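Local coordinates for protein Rab GDP dissociation inhibitor alpha (Naegleria fowleri, PDB 6C87) that probably binds prenylated Rab GTPases in their GDP-bound form, slows nucleotide release and keeps them soluble, as Rab GDP dissociation inhibitors do, at residues Leu89-Lys94 / Glu223-Met228; Ala199-Asp204 / Ile216-Leu221; Tyr234-Tyr239 / Phe350-Ala355; Ser328-Pro333 / Cys345-Phe350. One frame throughout, in Å; residues are numbered along the deposited sequence.

Contact 1: residues Leu89-Lys94 / Glu223-Met228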
loop_
_atom_site.group_PDB
_atom_site.type_symbol
_atom_site.label_atom_id
_atom_site.label_comp_id
_atom_site.label_asym_id
_atom_site.label_seq_id
_atom_site.Cartn_x
_atom_site.Cartn_y
_atom_site.Cartn_z
ATOM N N LEU A 89 4.200 4.031 -26.749
ATOM C CA LEU A 89 3.832 4.115 -25.345
ATOM C C LEU A 89 2.327 4.333 -25.241
ATOM O O LEU A 89 1.782 5.257 -25.857
ATOM C CB LEU A 89 4.576 5.247 -24.634
ATOM C CG LEU A 89 6.102 5.182 -24.506
ATOM C CD1 LEU A 89 6.810 5.812 -25.720
ATOM C CD2 LEU A 89 6.554 5.817 -23.200
ATOM N N MET A 90 1.664 3.486 -24.458
ATOM C CA MET A 90 0.291 3.763 -24.056
ATOM C C MET A 90 0.296 5.020 -23.194
ATOM O O MET A 90 1.050 5.109 -22.218
ATOM C CB MET A 90 -0.292 2.564 -23.309
ATOM C CG MET A 90 -1.604 2.816 -22.586
ATOM S SD MET A 90 -3.011 3.148 -23.670
ATOM C CE MET A 90 -3.055 1.664 -24.676
ATOM N N ALA A 91 -0.565 5.978 -23.551
ATOM C CA ALA A 91 -0.428 7.363 -23.101
ATOM C C ALA A 91 -0.333 7.528 -21.586
ATOM O O ALA A 91 0.392 8.407 -21.107
ATOM C CB ALA A 91 -1.589 8.191 -23.642
ATOM N N ASN A 92 -1.044 6.715 -20.808
ATOM C CA ASN A 92 -0.904 6.852 -19.355
ATOM C C ASN A 92 -0.583 5.514 -18.699
ATOM O O ASN A 92 -1.010 5.249 -17.571
ATOM C CB ASN A 92 -2.155 7.474 -18.730
ATOM C CG ASN A 92 -2.111 8.996 -18.713
ATOM O OD1 ASN A 92 -1.143 9.596 -18.244
ATOM N ND2 ASN A 92 -3.157 9.625 -19.234
ATOM N N GLY A 93 0.154 4.662 -19.413
ATOM C CA GLY A 93 0.484 3.329 -18.968
ATOM C C GLY A 93 1.665 3.308 -18.024
ATOM O O GLY A 93 2.125 4.334 -17.521
ATOM N N LYS A 94 2.163 2.093 -17.780
ATOM C CA LYS A 94 3.190 1.903 -16.762
ATOM C C LYS A 94 4.482 2.623 -17.126
ATOM O O LYS A 94 5.076 3.308 -16.287
ATOM C CB LYS A 94 3.461 0.416 -16.540
ATOM C CG LYS A 94 2.424 -0.292 -15.693
ATOM C CD LYS A 94 2.815 -1.747 -15.490
ATOM C CE LYS A 94 1.959 -2.406 -14.428
ATOM N NZ LYS A 94 1.997 -3.886 -14.549
ATOM N N GLU A 223 -9.543 3.718 -23.811
ATOM C CA GLU A 223 -10.538 4.724 -24.171
ATOM C C GLU A 223 -10.197 6.093 -23.584
ATOM O O GLU A 223 -10.363 7.118 -24.256
ATOM C CB GLU A 223 -11.920 4.264 -23.707
ATOM C CG GLU A 223 -13.054 5.223 -24.021
ATOM C CD GLU A 223 -14.352 4.850 -23.320
ATOM O OE1 GLU A 223 -14.300 4.269 -22.211
ATOM O OE2 GLU A 223 -15.429 5.138 -23.883
ATOM N N ASP A 224 -9.717 6.132 -22.337
ATOM C CA ASP A 224 -9.346 7.404 -21.718
ATOM C C ASP A 224 -8.165 8.048 -22.436
ATOM O O ASP A 224 -8.180 9.252 -22.719
ATOM C CB ASP A 224 -9.037 7.202 -20.232
ATOM C CG ASP A 224 -10.293 7.148 -19.371
ATOM O OD1 ASP A 224 -10.260 6.477 -18.318
ATOM O OD2 ASP A 224 -11.326 7.732 -19.769
ATOM N N SER A 225 -7.119 7.264 -22.715
ATOM C CA SER A 225 -5.964 7.800 -23.426
ATOM C C SER A 225 -6.348 8.244 -24.833
ATOM O O SER A 225 -5.916 9.306 -25.302
ATOM C CB SER A 225 -4.851 6.756 -23.464
ATOM O OG SER A 225 -4.428 6.438 -22.150
ATOM N N LEU A 226 -7.207 7.470 -25.497
ATOM C CA LEU A 226 -7.643 7.806 -26.850
ATOM C C LEU A 226 -8.381 9.139 -26.881
ATOM O O LEU A 226 -8.222 9.917 -27.828
ATOM C CB LEU A 226 -8.531 6.683 -27.405
ATOM C CG LEU A 226 -9.350 6.822 -28.702
ATOM C CD1 LEU A 226 -8.480 6.770 -29.941
ATOM C CD2 LEU A 226 -10.452 5.777 -28.790
ATOM N N ASN A 227 -9.201 9.424 -25.861
ATOM C CA ASN A 227 -9.936 10.688 -25.841
ATOM C C ASN A 227 -9.045 11.881 -25.520
ATOM O O ASN A 227 -9.389 13.011 -25.885
ATOM C CB ASN A 227 -11.075 10.623 -24.818
ATOM C CG ASN A 227 -12.264 9.817 -25.316
ATOM O OD1 ASN A 227 -12.452 9.637 -26.521
ATOM N ND2 ASN A 227 -13.077 9.328 -24.384
ATOM N N MET A 228 -7.905 11.649 -24.867
ATOM C CA MET A 228 -6.999 12.722 -24.466
ATOM C C MET A 228 -6.138 13.199 -25.629
ATOM O O MET A 228 -5.888 14.400 -25.774
ATOM C CB MET A 228 -6.139 12.263 -23.290
ATOM C CG MET A 228 -6.776 12.554 -21.943
ATOM S SD MET A 228 -5.683 12.186 -20.567
ATOM C CE MET A 228 -4.413 13.428 -20.768
HETATM O O HOH W 1 -5.307 7.847 -19.799
#

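Contact 2: residues Ala199-Asp204 / Ile216-Leu221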
loop_
_atom_site.group_PDB
_atom_site.type_symbol
_atom_site.label_atom_id
_atom_site.label_comp_id
_atom_site.label_asym_id
_atom_site.label_seq_id
_atom_site.Cartn_x
_atom_site.Cartn_y
_atom_site.Cartn_z
ATOM N N ALA A 199 -7.248 -4.238 -25.255
ATOM C CA ALA A 199 -6.679 -4.555 -23.950
ATOM C C ALA A 199 -5.209 -4.950 -24.022
ATOM O O ALA A 199 -4.555 -5.018 -22.975
ATOM C CB ALA A 199 -7.495 -5.665 -23.283
ATOM N N LEU A 200 -4.694 -5.221 -25.226
ATOM C CA LEU A 200 -3.269 -5.429 -25.502
ATOM C C LEU A 200 -2.722 -6.733 -24.926
ATOM O O LEU A 200 -1.531 -6.831 -24.623
ATOM C CB LEU A 200 -2.426 -4.245 -25.007
ATOM C CG LEU A 200 -2.809 -2.880 -25.573
ATOM C CD1 LEU A 200 -1.660 -1.906 -25.363
ATOM C CD2 LEU A 200 -3.225 -2.954 -27.053
ATOM N N TYR A 201 -3.561 -7.751 -24.782
ATOM C CA TYR A 201 -3.049 -9.079 -24.486
ATOM C C TYR A 201 -2.435 -9.677 -25.744
ATOM O O TYR A 201 -2.829 -9.354 -26.866
ATOM C CB TYR A 201 -4.154 -9.998 -23.959
ATOM C CG TYR A 201 -4.645 -9.644 -22.572
ATOM C CD1 TYR A 201 -3.850 -9.873 -21.455
ATOM C CD2 TYR A 201 -5.906 -9.089 -22.379
ATOM C CE1 TYR A 201 -4.293 -9.551 -20.186
ATOM C CE2 TYR A 201 -6.359 -8.767 -21.112
ATOM C CZ TYR A 201 -5.551 -9.001 -20.020
ATOM O OH TYR A 201 -5.995 -8.680 -18.758
ATOM N N THR A 202 -1.449 -10.544 -25.550
ATOM C CA THR A 202 -0.760 -11.179 -26.660
ATOM C C THR A 202 -1.254 -12.588 -26.933
ATOM O O THR A 202 -0.973 -13.124 -28.009
ATOM C CB THR A 202 0.744 -11.217 -26.387
ATOM O OG1 THR A 202 0.991 -12.044 -25.246
ATOM C CG2 THR A 202 1.247 -9.821 -26.089
ATOM N N ASP A 203 -1.983 -13.190 -25.991
ATOM C CA ASP A 203 -2.671 -14.453 -26.216
ATOM C C ASP A 203 -3.936 -14.463 -25.365
ATOM O O ASP A 203 -4.177 -13.556 -24.563
ATOM C CB ASP A 203 -1.776 -15.661 -25.903
ATOM C CG ASP A 203 -1.254 -15.664 -24.475
ATOM O OD1 ASP A 203 -2.062 -15.578 -23.525
ATOM O OD2 ASP A 203 -0.028 -15.796 -24.300
ATOM N N ASP A 204 -4.727 -15.520 -25.512
ATOM C CA ASP A 204 -6.038 -15.580 -24.883
ATOM C C ASP A 204 -6.040 -16.265 -23.521
ATOM O O ASP A 204 -7.119 -16.552 -22.993
ATOM C CB ASP A 204 -7.031 -16.274 -25.815
ATOM C CG ASP A 204 -7.330 -15.455 -27.045
ATOM O OD1 ASP A 204 -7.096 -14.226 -27.000
ATOM O OD2 ASP A 204 -7.815 -16.030 -28.043
ATOM N N ILE A 216 -11.509 -5.029 -17.941
ATOM C CA ILE A 216 -12.282 -3.802 -18.115
ATOM C C ILE A 216 -11.408 -2.585 -17.857
ATOM O O ILE A 216 -11.485 -1.584 -18.579
ATOM C CB ILE A 216 -13.518 -3.807 -17.195
ATOM C CG1 ILE A 216 -14.509 -4.900 -17.604
ATOM C CG2 ILE A 216 -14.199 -2.438 -17.199
ATOM C CD1 ILE A 216 -15.690 -5.040 -16.637
ATOM N N GLU A 217 -10.548 -2.658 -16.834
ATOM C CA GLU A 217 -9.659 -1.541 -16.531
ATOM C C GLU A 217 -8.743 -1.228 -17.711
ATOM O O GLU A 217 -8.513 -0.054 -18.028
ATOM C CB GLU A 217 -8.841 -1.848 -15.274
ATOM N N ARG A 218 -8.246 -2.265 -18.400
ATOM C CA ARG A 218 -7.383 -2.054 -19.559
ATOM C C ARG A 218 -8.133 -1.392 -20.710
ATOM O O ARG A 218 -7.581 -0.538 -21.411
ATOM C CB ARG A 218 -6.798 -3.379 -20.037
ATOM C CG ARG A 218 -5.836 -4.055 -19.120
ATOM C CD ARG A 218 -5.435 -5.370 -19.765
ATOM N NE ARG A 218 -4.215 -5.931 -19.200
ATOM C CZ ARG A 218 -3.042 -5.935 -19.821
ATOM N NH1 ARG A 218 -2.929 -5.405 -21.032
ATOM N NH2 ARG A 218 -1.981 -6.469 -19.231
ATOM N N MET A 219 -9.375 -1.805 -20.953
ATOM C CA MET A 219 -10.152 -1.159 -22.005
ATOM C C MET A 219 -10.438 0.297 -21.656
ATOM O O MET A 219 -10.428 1.164 -22.538
ATOM C CB MET A 219 -11.450 -1.927 -22.243
ATOM C CG MET A 219 -11.250 -3.410 -22.501
ATOM S SD MET A 219 -12.785 -4.347 -22.754
ATOM C CE MET A 219 -14.005 -3.033 -22.906
ATOM N N ARG A 220 -10.691 0.586 -20.373
ATOM C CA ARG A 220 -10.905 1.968 -19.948
ATOM C C ARG A 220 -9.643 2.802 -20.133
ATOM O O ARG A 220 -9.717 3.979 -20.506
ATOM C CB ARG A 220 -11.356 2.019 -18.486
ATOM C CG ARG A 220 -12.641 1.267 -18.174
ATOM C CD ARG A 220 -13.893 2.100 -18.391
ATOM N NE ARG A 220 -15.093 1.324 -18.090
ATOM C CZ ARG A 220 -15.565 1.121 -16.864
ATOM N NH1 ARG A 220 -14.940 1.642 -15.819
ATOM N NH2 ARG A 220 -16.660 0.395 -16.680
ATOM N N LEU A 221 -8.478 2.220 -19.857
ATOM C CA LEU A 221 -7.234 2.943 -20.072
ATOM C C LEU A 221 -7.080 3.339 -21.533
ATOM O O LEU A 221 -6.705 4.480 -21.841
ATOM C CB LEU A 221 -6.058 2.077 -19.626
ATOM C CG LEU A 221 -4.658 2.621 -19.887
ATOM C CD1 LEU A 221 -4.432 3.910 -19.104
ATOM C CD2 LEU A 221 -3.625 1.565 -19.526
#

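Contact 3: residues Tyr234-Tyr239 / Phe350-Ala355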
loop_
_atom_site.group_PDB
_atom_site.type_symbol
_atom_site.label_atom_id
_atom_site.label_comp_id
_atom_site.label_asym_id
_atom_site.label_seq_id
_atom_site.Cartn_x
_atom_site.Cartn_y
_atom_site.Cartn_z
ATOM N N TYR A 234 -1.817 6.135 -28.327
ATOM C CA TYR A 234 -0.375 5.940 -28.303
ATOM C C TYR A 234 0.367 7.260 -28.515
ATOM O O TYR A 234 -0.077 8.122 -29.278
ATOM C CB TYR A 234 0.047 4.941 -29.380
ATOM C CG TYR A 234 -0.457 3.527 -29.194
ATOM C CD1 TYR A 234 0.073 2.697 -28.214
ATOM C CD2 TYR A 234 -1.446 3.012 -30.026
ATOM C CE1 TYR A 234 -0.381 1.392 -28.060
ATOM C CE2 TYR A 234 -1.917 1.721 -29.878
ATOM C CZ TYR A 234 -1.382 0.910 -28.898
ATOM O OH TYR A 234 -1.843 -0.385 -28.761
ATOM N N VAL A 235 1.492 7.413 -27.818
ATOM C CA VAL A 235 2.453 8.476 -28.083
ATOM C C VAL A 235 3.807 7.836 -28.397
ATOM O O VAL A 235 4.048 6.658 -28.123
ATOM C CB VAL A 235 2.583 9.465 -26.905
ATOM C CG1 VAL A 235 1.233 10.074 -26.558
ATOM C CG2 VAL A 235 3.225 8.800 -25.699
ATOM N N TYR A 236 4.709 8.656 -28.941
ATOM C CA TYR A 236 6.050 8.266 -29.402
ATOM C C TYR A 236 6.912 9.510 -29.267
ATOM O O TYR A 236 6.422 10.620 -29.528
ATOM C CB TYR A 236 6.051 7.782 -30.856
ATOM C CG TYR A 236 7.274 7.007 -31.327
ATOM C CD1 TYR A 236 7.562 5.748 -30.816
ATOM C CD2 TYR A 236 8.108 7.513 -32.323
ATOM C CE1 TYR A 236 8.659 5.022 -31.264
ATOM C CE2 TYR A 236 9.209 6.795 -32.781
ATOM C CZ TYR A 236 9.476 5.546 -32.247
ATOM O OH TYR A 236 10.562 4.810 -32.676
ATOM N N PRO A 237 8.176 9.379 -28.872
ATOM C CA PRO A 237 8.997 10.579 -28.689
ATOM C C PRO A 237 9.394 11.175 -30.028
ATOM O O PRO A 237 9.667 10.463 -30.997
ATOM C CB PRO A 237 10.223 10.069 -27.915
ATOM C CG PRO A 237 9.937 8.620 -27.587
ATOM C CD PRO A 237 8.925 8.148 -28.572
ATOM N N MET A 238 9.405 12.503 -30.073
ATOM C CA MET A 238 9.944 13.220 -31.219
ATOM C C MET A 238 11.414 12.840 -31.405
ATOM O O MET A 238 12.193 12.827 -30.444
ATOM C CB MET A 238 9.783 14.731 -30.998
ATOM C CG MET A 238 9.624 15.551 -32.267
ATOM S SD MET A 238 8.100 15.175 -33.169
ATOM C CE MET A 238 6.901 16.010 -32.158
ATOM N N TYR A 239 11.783 12.516 -32.644
ATOM C CA TYR A 239 13.091 11.996 -33.045
ATOM C C TYR A 239 13.305 10.549 -32.615
ATOM O O TYR A 239 14.385 9.994 -32.866
ATOM C CB TYR A 239 14.256 12.874 -32.542
ATOM C CG TYR A 239 14.137 14.314 -32.989
ATOM C CD1 TYR A 239 14.566 14.703 -34.256
ATOM C CD2 TYR A 239 13.554 15.279 -32.169
ATOM C CE1 TYR A 239 14.445 16.015 -34.682
ATOM C CE2 TYR A 239 13.431 16.596 -32.586
ATOM C CZ TYR A 239 13.873 16.953 -33.843
ATOM O OH TYR A 239 13.747 18.255 -34.263
ATOM N N PHE A 350 8.061 11.311 -41.064
ATOM C CA PHE A 350 8.554 12.663 -40.838
ATOM C C PHE A 350 7.855 13.338 -39.667
ATOM O O PHE A 350 8.440 14.215 -39.023
ATOM C CB PHE A 350 8.376 13.496 -42.119
ATOM C CG PHE A 350 7.076 13.212 -42.872
ATOM C CD1 PHE A 350 6.973 12.127 -43.749
ATOM C CD2 PHE A 350 5.962 14.041 -42.717
ATOM C CE1 PHE A 350 5.792 11.861 -44.434
ATOM C CE2 PHE A 350 4.772 13.782 -43.413
ATOM C CZ PHE A 350 4.693 12.687 -44.274
ATOM N N THR A 351 6.610 12.942 -39.365
ATOM C CA THR A 351 5.862 13.608 -38.302
ATOM C C THR A 351 6.467 13.372 -36.928
ATOM O O THR A 351 6.199 14.153 -36.007
ATOM C CB THR A 351 4.382 13.183 -38.290
ATOM O OG1 THR A 351 4.267 11.757 -38.187
ATOM C CG2 THR A 351 3.659 13.691 -39.522
ATOM N N HIS A 352 7.268 12.321 -36.765
ATOM C CA HIS A 352 8.050 12.143 -35.552
ATOM C C HIS A 352 9.532 12.409 -35.786
ATOM O O HIS A 352 10.350 12.132 -34.903
ATOM C CB HIS A 352 7.825 10.741 -34.986
ATOM C CG HIS A 352 6.481 10.564 -34.347
ATOM N ND1 HIS A 352 5.383 10.087 -35.035
ATOM C CD2 HIS A 352 6.044 10.855 -33.098
ATOM C CE1 HIS A 352 4.340 10.053 -34.224
ATOM N NE2 HIS A 352 4.712 10.520 -33.044
ATOM N N HIS A 353 9.883 12.978 -36.946
ATOM C CA HIS A 353 11.264 13.282 -37.326
ATOM C C HIS A 353 12.160 12.050 -37.236
ATOM O O HIS A 353 13.281 12.105 -36.725
ATOM C CB HIS A 353 11.844 14.423 -36.496
ATOM C CG HIS A 353 11.308 15.760 -36.874
ATOM N ND1 HIS A 353 10.341 16.408 -36.139
ATOM C CD2 HIS A 353 11.556 16.545 -37.947
ATOM C CE1 HIS A 353 10.045 17.555 -36.724
ATOM N NE2 HIS A 353 10.762 17.658 -37.827
ATOM N N VAL A 354 11.650 10.919 -37.712
ATOM C CA VAL A 354 12.458 9.717 -37.871
ATOM C C VAL A 354 12.738 9.382 -39.333
ATOM O O VAL A 354 13.520 8.454 -39.601
ATOM C CB VAL A 354 11.828 8.515 -37.136
ATOM C CG1 VAL A 354 11.688 8.850 -35.650
ATOM C CG2 VAL A 354 10.460 8.157 -37.738
ATOM N N ALA A 355 12.138 10.099 -40.279
ATOM C CA ALA A 355 12.343 9.844 -41.695
ATOM C C ALA A 355 12.253 11.164 -42.432
ATOM O O ALA A 355 11.609 12.103 -41.949
ATOM C CB ALA A 355 11.308 8.852 -42.239
#

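Contact 4: residues Ser328-Pro333 / Cys345-Phe350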
loop_
_atom_site.group_PDB
_atom_site.type_symbol
_atom_site.label_atom_id
_atom_site.label_comp_id
_atom_site.label_asym_id
_atom_site.label_seq_id
_atom_site.Cartn_x
_atom_site.Cartn_y
_atom_site.Cartn_z
ATOM N N SER A 328 1.073 5.115 -37.190
ATOM C CA SER A 328 -0.024 4.193 -36.940
ATOM C C SER A 328 0.448 2.961 -36.184
ATOM O O SER A 328 1.558 2.467 -36.393
ATOM C CB SER A 328 -0.697 3.773 -38.250
ATOM O OG SER A 328 -1.923 3.122 -37.989
ATOM N N GLN A 329 -0.435 2.466 -35.319
ATOM C CA GLN A 329 -0.338 1.140 -34.722
ATOM C C GLN A 329 -1.239 0.190 -35.508
ATOM O O GLN A 329 -2.403 0.515 -35.771
ATOM C CB GLN A 329 -0.769 1.184 -33.254
ATOM C CG GLN A 329 -0.760 -0.161 -32.543
ATOM C CD GLN A 329 0.632 -0.589 -32.113
ATOM O OE1 GLN A 329 1.475 -0.925 -32.944
ATOM N NE2 GLN A 329 0.867 -0.605 -30.803
ATOM N N ILE A 330 -0.707 -0.980 -35.876
ATOM C CA ILE A 330 -1.450 -1.992 -36.630
ATOM C C ILE A 330 -1.229 -3.351 -35.983
ATOM O O ILE A 330 -0.094 -3.839 -35.941
ATOM C CB ILE A 330 -1.019 -2.040 -38.105
ATOM C CG1 ILE A 330 -0.856 -0.624 -38.673
ATOM C CG2 ILE A 330 -2.042 -2.832 -38.918
ATOM C CD1 ILE A 330 -0.346 -0.592 -40.078
ATOM N N ILE A 331 -2.312 -3.978 -35.514
ATOM C CA ILE A 331 -2.267 -5.278 -34.841
ATOM C C ILE A 331 -2.779 -6.372 -35.771
ATOM O O ILE A 331 -3.806 -6.201 -36.441
ATOM C CB ILE A 331 -3.074 -5.249 -33.531
ATOM C CG1 ILE A 331 -2.615 -4.081 -32.660
ATOM C CG2 ILE A 331 -2.936 -6.567 -32.782
ATOM C CD1 ILE A 331 -1.141 -4.135 -32.344
ATOM N N PHE A 332 -2.060 -7.495 -35.820
ATOM C CA PHE A 332 -2.450 -8.679 -36.586
ATOM C C PHE A 332 -2.664 -9.837 -35.617
ATOM O O PHE A 332 -1.714 -10.566 -35.295
ATOM C CB PHE A 332 -1.390 -9.020 -37.633
ATOM C CG PHE A 332 -1.249 -7.981 -38.704
ATOM C CD1 PHE A 332 -0.542 -6.814 -38.462
ATOM C CD2 PHE A 332 -1.823 -8.162 -39.952
ATOM C CE1 PHE A 332 -0.413 -5.839 -39.443
ATOM C CE2 PHE A 332 -1.693 -7.191 -40.936
ATOM C CZ PHE A 332 -0.985 -6.026 -40.678
ATOM N N PRO A 333 -3.887 -10.039 -35.120
ATOM C CA PRO A 333 -4.118 -11.105 -34.129
ATOM C C PRO A 333 -3.813 -12.496 -34.682
ATOM O O PRO A 333 -4.079 -12.798 -35.847
ATOM C CB PRO A 333 -5.602 -10.945 -33.776
ATOM C CG PRO A 333 -5.944 -9.529 -34.180
ATOM C CD PRO A 333 -5.100 -9.245 -35.379
ATOM N N CYS A 345 2.781 -4.287 -36.484
ATOM C CA CYS A 345 3.355 -3.322 -37.413
ATOM C C CYS A 345 3.098 -1.921 -36.881
ATOM O O CYS A 345 1.942 -1.525 -36.692
ATOM C CB CYS A 345 2.777 -3.472 -38.823
ATOM S SG CYS A 345 3.505 -2.284 -39.983
ATOM N N CYS A 346 4.166 -1.175 -36.640
ATOM C CA CYS A 346 4.058 0.230 -36.284
ATOM C C CYS A 346 4.666 1.072 -37.392
ATOM O O CYS A 346 5.672 0.691 -38.000
ATOM C CB CYS A 346 4.750 0.538 -34.955
ATOM S SG CYS A 346 6.523 0.347 -35.002
ATOM N N VAL A 347 4.030 2.204 -37.666
ATOM C CA VAL A 347 4.427 3.088 -38.748
ATOM C C VAL A 347 4.735 4.447 -38.149
ATOM O O VAL A 347 3.933 4.985 -37.380
ATOM C CB VAL A 347 3.334 3.198 -39.822
ATOM C CG1 VAL A 347 3.835 4.040 -40.989
ATOM C CG2 VAL A 347 2.897 1.810 -40.270
ATOM N N THR A 348 5.904 4.981 -38.472
ATOM C CA THR A 348 6.289 6.333 -38.108
ATOM C C THR A 348 6.838 7.006 -39.352
ATOM O O THR A 348 7.081 6.353 -40.368
ATOM C CB THR A 348 7.322 6.342 -36.973
ATOM O OG1 THR A 348 8.455 5.562 -37.363
ATOM C CG2 THR A 348 6.721 5.753 -35.708
ATOM N N SER A 349 7.013 8.323 -39.285
ATOM C CA SER A 349 7.382 9.061 -40.484
ATOM C C SER A 349 8.037 10.388 -40.102
ATOM O O SER A 349 8.489 10.574 -38.965
ATOM C CB SER A 349 6.142 9.296 -41.359
ATOM O OG SER A 349 5.244 10.168 -40.694
ATOM N N PHE A 350 8.061 11.311 -41.064
ATOM C CA PHE A 350 8.554 12.663 -40.838
ATOM C C PHE A 350 7.855 13.338 -39.667
ATOM O O PHE A 350 8.440 14.215 -39.023
ATOM C CB PHE A 350 8.376 13.496 -42.119
ATOM C CG PHE A 350 7.076 13.212 -42.872
ATOM C CD1 PHE A 350 6.973 12.127 -43.749
ATOM C CD2 PHE A 350 5.962 14.041 -42.717
ATOM C CE1 PHE A 350 5.792 11.861 -44.434
ATOM C CE2 PHE A 350 4.772 13.782 -43.413
ATOM C CZ PHE A 350 4.693 12.687 -44.274
#

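Contact 1: residues Leu89-Lys94 / Glu223-Met228
S225 projects from helix 212-229 against A91, with the two CB atoms 3.6 Å apart, and it buries more surface here than any other residue of the two segments. Its OG is anti to its own carbonyl carbon (chi1 -62°) and lies 3.7 Å from A91 CB. That hydroxyl also bonds back to L221 O one turn earlier in the helix, so its principal polar partner is intrahelical and the approach to A91 is van der Waals packing. M90 adds a flank: the bend at chi2 (67°) places SD, which lies 3.9 Å from S225 OG. N92, second in buried area, makes its polar link through water. Its ND2 donates to a water at 2.8 Å, and the same water lies 2.9 Å from S225 OG, giving a bridge in place of a direct bond between the side chains. N92 OD1 is bonded to R100 on helix 94-102, so both ends of the amide have partners and its rotation is defined. In the fold, residues 89-94 run from an edge of the mixed sheet through a beta turn, evidenced by G93 N bonding to M90 O at 3.0 Å, to G93 at the N-cap position of helix 94-102. The contact therefore sets this strand-turn-helix connection against the flank of helix 212-229. M228 closes the other end of the contact: its side chain crosses that of N92 at about a right angle, SD standing 3.8 Å from ND2. M228 also packs on M228 of the second subunit.

Contact 2: residues Ala199-Asp204 / Ile216-Leu221
The Y201 ring lies over one face of the R218 guanidinium, while A199 O sits at that group's edge, near its plane. R218 CZ is 4.2 Å from the ring centroid and 27° off the ring normal, which supports a cation-pi assignment; the two planes are 31° apart, so the two groups are tilted against each other. The overlap is offset: Y201 CE1 stands above the guanidinium toward its rim, and R218 NE passes 3.4 Å from Y201 CZ. At the edge, NH1 donates to A199 O at 2.6 Å with an N-H...O angle of 140°, approaching nearly along the C=O axis. R218 reaches this position with its chain extended from CG to NE, and its CD lies 3.3 Å from A199 O. Nearer the helix, A199 CB rests 4.0 Å from R218 CB and 4.4 Å from M219 CG. R218 NH2 makes a salt bridge to E422, and Y201 stacks further on the ring of Y206. A199 O lies just past helix 188-198, where L200 leaves helical geometry with positive phi. A side chain of helix 212-229 thus binds a carbonyl at the C-terminal end of helix 188-198 and makes a cation-pi contact with Y201, joining the two helices in the helical part of the GDI fold.

Contact 3: residues Tyr234-Tyr239 / Phe350-Ala355
Y239 N donates to H352 O at 2.7 Å with an N-H...O angle of 151°, the hydrogen bond that ties these two segments together. Aromatic groups pack around it. CG of Y236 is anti to the backbone N (chi1 -164°), which directs the ring toward H352; its edge meets the imidazole face, planes at 87° and centroids 5.5 Å apart, with CD2 the atom over the imidazole. The Y239 and H353 rings lie side by side and point the same way; their planes are near parallel but slid, so overlap is slight, and the closer touch is Y239 CD1 to H353 CB at 3.5 Å. M238 reaches the same segment with its sulfur, SD lying at the edge of the H353 ring, in its plane, and 3.6 Å from T351 O. Here strand 234-237 of the mixed sheet runs out against the turn that joins strands 343-349 and 360-367. In mammalian GDI the Rab-binding platform belongs to this sheet-bearing domain, so the contact probably lies in the same domain as that surface. Further out, the turn is shaped by H353 N bonding to F350 O at 2.8 Å, and F350 O also lies over the centre of the H353 face opposite Y239 OH. A weak bond joins H352 NE2 to A112 O, and N81 holds the backbone of V354.

Contact 4: residues Ser328-Pro333 / Cys345-Phe350
I330 and V347 cross obliquely on one face of an antiparallel strand pair in the mixed beta-sheet of the GDI fold, I330 CD1 meeting V347 CG2 at 4.0 Å. The strand axes, 4.8 Å apart at closest and 166° between directions, identify the pairing. S328 with V347 and I330 with C345 form hydrogen-bonded pairs, each closed by two backbone bonds, for example V347 N to S328 O at 2.8 Å and C345 N to I330 O at 3.0 Å. The four side chains of these pairs share that face. I330 CB approaches C345 CB to 4.1 Å, and F332 brings CE1 to 4.0 Å from C345 CB. Beyond the pair, C345 packs on V364 and V347 on A362 of strand 360-367. The other face carries the non-hydrogen-bonded pair, Q329 with C346. The bend of Q329 at chi2 (79°) turns CD back, and OE1 lies 4.1 Å from C346 CB while taking its hydrogen bond from T419 OG1. C346 in turn packs on P86 and F88. On the backbone between the two hydrogen-bonded pairs, C346 CA points its hydrogen at S328 O, a CA-H...O contact of 3.4 Å.

How the contacts relate
Contacts 1 and 2 use successive parts of helix 212-229, and their centres lie 12 Å apart. They join through M90, whose CG is 3.9 Å from L221 CD2 and whose CE is 3.9 Å from L200 CD1. Contact 1 passes to contact 3 within the mixed sheet, L89 O lying 2.9 Å from V235 N in a probable hydrogen bond between neighbouring strands. Contacts 3 and 4, centres 12 Å apart, share F350 and also meet where Y236 CE2 packs 4.0 Å from T348 CG2. Contacts 2 and 4 do not touch, their nearest atoms being about 6 Å apart. The series thus runs from helical packing into the sheet.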